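Local coordinates for Non-catalytic protein 1 (Piromyces equi, PDB 1WCU), which probably binds plant cell-wall polysaccharides as a non-catalytic, family 29 carbohydrate-binding module of an anaerobic fungus, at residues A[72-77]-A[119-125]. Sequence-based numbering, arbitrary orientation.
Sequences TEGLVK and VQDGPAS
S125 N comes over one face of the D121 carboxylate, and the T72 methyl CG2 lies on the side of the other, 3.5 Å from D121 OD1. T72 OG1 donates to D121 OD1 at 2.9 Å, on the syn side and 18° out of the plane. S125 OG donates to the syn lone pair of D121 OD2, 2.7 Å away. S125 N donates to the same D121 OD2 at 3.0 Å. The three donors probably favour the charged carboxylate and limit its rotation, although E73 O, also an acceptor, lies 3.3 Å from D121 OD1. With OG1 anti to the backbone N (chi1 -170°), T72 turns its hydroxyl to D121. The second flat group is the Q120 amide. Its OE1 lies beside the end of the K77 side chain, 3.4 Å from K77 CE, and one water bridges Q120 OE1 and K77 NZ. Q120 NE2 is hydrogen-bonded to the backbone O of Y45. The P123 ring sets its CG against E73 CG at 3.7 Å, the two side chains crossing at about a right angle. P123 CD sits against E73 O, and P123 CG lies near T72 OG1.

The segments belong to neighbouring antiparallel strands, 74-79 and 116-121, in the five-stranded sheet of a beta-sandwich, as in the jelly-roll fold of family 29 modules. L75 and Q120 form a hydrogen-bonded pair through their backbone N and O atoms. V76 and V119 form the next, non-hydrogen-bonded pair. Their side chains lie on the face opposite L75 and Q120. V119 also packs on M131 of strand 129-137, in the other sheet. Beyond Q120 the chain enters a type I turn, D121 to A124, closed by A124 N to D121 O. At its start G122 N donates to E73 O at 3.2 Å. G74 CA makes a CA-H...O contact with Q120 O.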
loop_
_atom_site.group_PDB
_atom_site.type_symbol
_atom_site.label_atom_id
_atom_site.label_comp_id
_atom_site.label_asym_id
_atom_site.label_seq_id
_atom_site.Cartn_x
_atom_site.Cartn_y
_atom_site.Cartn_z
ATOM N N THR A 72 12.422 1.837 9.906
ATOM C CA THR A 72 13.082 1.362 8.703
ATOM C C THR A 72 12.619 2.209 7.489
ATOM O O THR A 72 12.228 3.362 7.644
ATOM C CB THR A 72 12.921 -0.177 8.537
ATOM O OG1 THR A 72 13.775 -0.650 7.484
ATOM C CG2 THR A 72 11.469 -0.604 8.262
ATOM N N GLU A 73 12.730 1.654 6.291
ATOM C CA GLU A 73 12.421 2.360 5.055
ATOM C C GLU A 73 12.127 1.322 3.997
ATOM O O GLU A 73 12.375 0.128 4.199
ATOM C CB GLU A 73 13.588 3.247 4.629
ATOM C CG GLU A 73 14.900 2.504 4.385
ATOM C CD GLU A 73 16.058 3.438 4.089
ATOM O OE1 GLU A 73 16.220 4.447 4.816
ATOM O OE2 GLU A 73 16.811 3.173 3.129
ATOM N N GLY A 74 11.644 1.761 2.845
ATOM C CA GLY A 74 11.357 0.800 1.802
ATOM C C GLY A 74 10.603 1.326 0.612
ATOM O O GLY A 74 10.650 2.507 0.314
ATOM N N LEU A 75 9.932 0.410 -0.090
ATOM C CA LEU A 75 9.313 0.681 -1.376
ATOM C C LEU A 75 7.825 0.401 -1.362
ATOM O O LEU A 75 7.339 -0.470 -0.634
ATOM C CB LEU A 75 9.960 -0.189 -2.450
ATOM C CG LEU A 75 11.436 0.137 -2.747
ATOM C CD1 LEU A 75 12.077 -0.823 -3.706
ATOM C CD2 LEU A 75 11.589 1.532 -3.287
ATOM N N VAL A 76 7.095 1.187 -2.144
ATOM C CA VAL A 76 5.690 0.933 -2.478
ATOM C C VAL A 76 5.621 0.612 -3.976
ATOM O O VAL A 76 6.245 1.277 -4.811
ATOM C CB VAL A 76 4.803 2.129 -2.102
ATOM C CG1 VAL A 76 3.340 1.853 -2.408
ATOM C CG2 VAL A 76 4.963 2.441 -0.617
ATOM N N LYS A 77 4.897 -0.456 -4.298
ATOM C CA LYS A 77 4.828 -0.962 -5.660
ATOM C C LYS A 77 3.394 -1.370 -5.979
ATOM O O LYS A 77 2.554 -1.472 -5.091
ATOM C CB LYS A 77 5.722 -2.194 -5.825
ATOM C CG LYS A 77 7.166 -2.041 -5.355
ATOM C CD LYS A 77 7.905 -3.343 -5.502
ATOM C CE LYS A 77 9.364 -3.298 -5.079
ATOM N NZ LYS A 77 10.054 -4.417 -5.743
ATOM N N VAL A 119 3.749 -3.044 -0.106
ATOM C CA VAL A 119 4.643 -2.261 0.771
ATOM C C VAL A 119 5.722 -3.242 1.192
ATOM O O VAL A 119 5.401 -4.342 1.631
ATOM C CB VAL A 119 3.933 -1.668 2.000
ATOM C CG1 VAL A 119 4.883 -0.810 2.833
ATOM C CG2 VAL A 119 2.748 -0.813 1.553
ATOM N N GLN A 120 6.990 -2.857 1.056
ATOM C CA GLN A 120 8.102 -3.789 1.197
ATOM C C GLN A 120 9.269 -3.162 1.967
ATOM O O GLN A 120 9.591 -1.986 1.763
ATOM C CB GLN A 120 8.536 -4.253 -0.213
ATOM C CG GLN A 120 9.358 -5.485 -0.263
ATOM C CD GLN A 120 9.312 -6.211 -1.620
ATOM O OE1 GLN A 120 8.852 -5.691 -2.664
ATOM N NE2 GLN A 120 9.795 -7.422 -1.606
ATOM N N ASP A 121 9.878 -3.945 2.852
ATOM C CA ASP A 121 11.016 -3.511 3.685
ATOM C C ASP A 121 12.348 -3.647 2.963
ATOM O O ASP A 121 12.908 -4.728 2.912
ATOM C CB ASP A 121 11.050 -4.342 4.981
ATOM C CG ASP A 121 12.100 -3.874 5.956
ATOM O OD1 ASP A 121 12.679 -2.772 5.770
ATOM O OD2 ASP A 121 12.263 -4.563 6.981
ATOM N N GLY A 122 12.876 -2.535 2.464
ATOM C CA GLY A 122 14.068 -2.573 1.617
ATOM C C GLY A 122 15.309 -3.110 2.303
ATOM O O GLY A 122 15.993 -3.976 1.747
ATOM N N PRO A 123 15.629 -2.580 3.489
ATOM C CA PRO A 123 16.766 -3.103 4.237
ATOM C C PRO A 123 16.663 -4.501 4.835
ATOM O O PRO A 123 17.636 -4.928 5.465
ATOM C CB PRO A 123 16.935 -2.099 5.384
ATOM C CG PRO A 123 16.242 -0.888 4.934
ATOM C CD PRO A 123 15.084 -1.367 4.116
ATOM N N ALA A 124 15.546 -5.213 4.675
ATOM C CA ALA A 124 15.372 -6.536 5.285
ATOM C C ALA A 124 15.724 -6.488 6.772
ATOM O O ALA A 124 16.574 -7.224 7.262
ATOM C CB ALA A 124 16.211 -7.571 4.550
ATOM N N SER A 125 15.009 -5.626 7.486
ATOM C CA SER A 125 15.359 -5.193 8.840
ATOM C C SER A 125 14.636 -5.902 9.977
ATOM O O SER A 125 15.034 -5.759 11.135
ATOM C CB SER A 125 15.061 -3.698 8.981
ATOM O OG SER A 125 13.665 -3.458 8.974
HETATM O O HOH W 1 8.267 -6.475 -5.274
#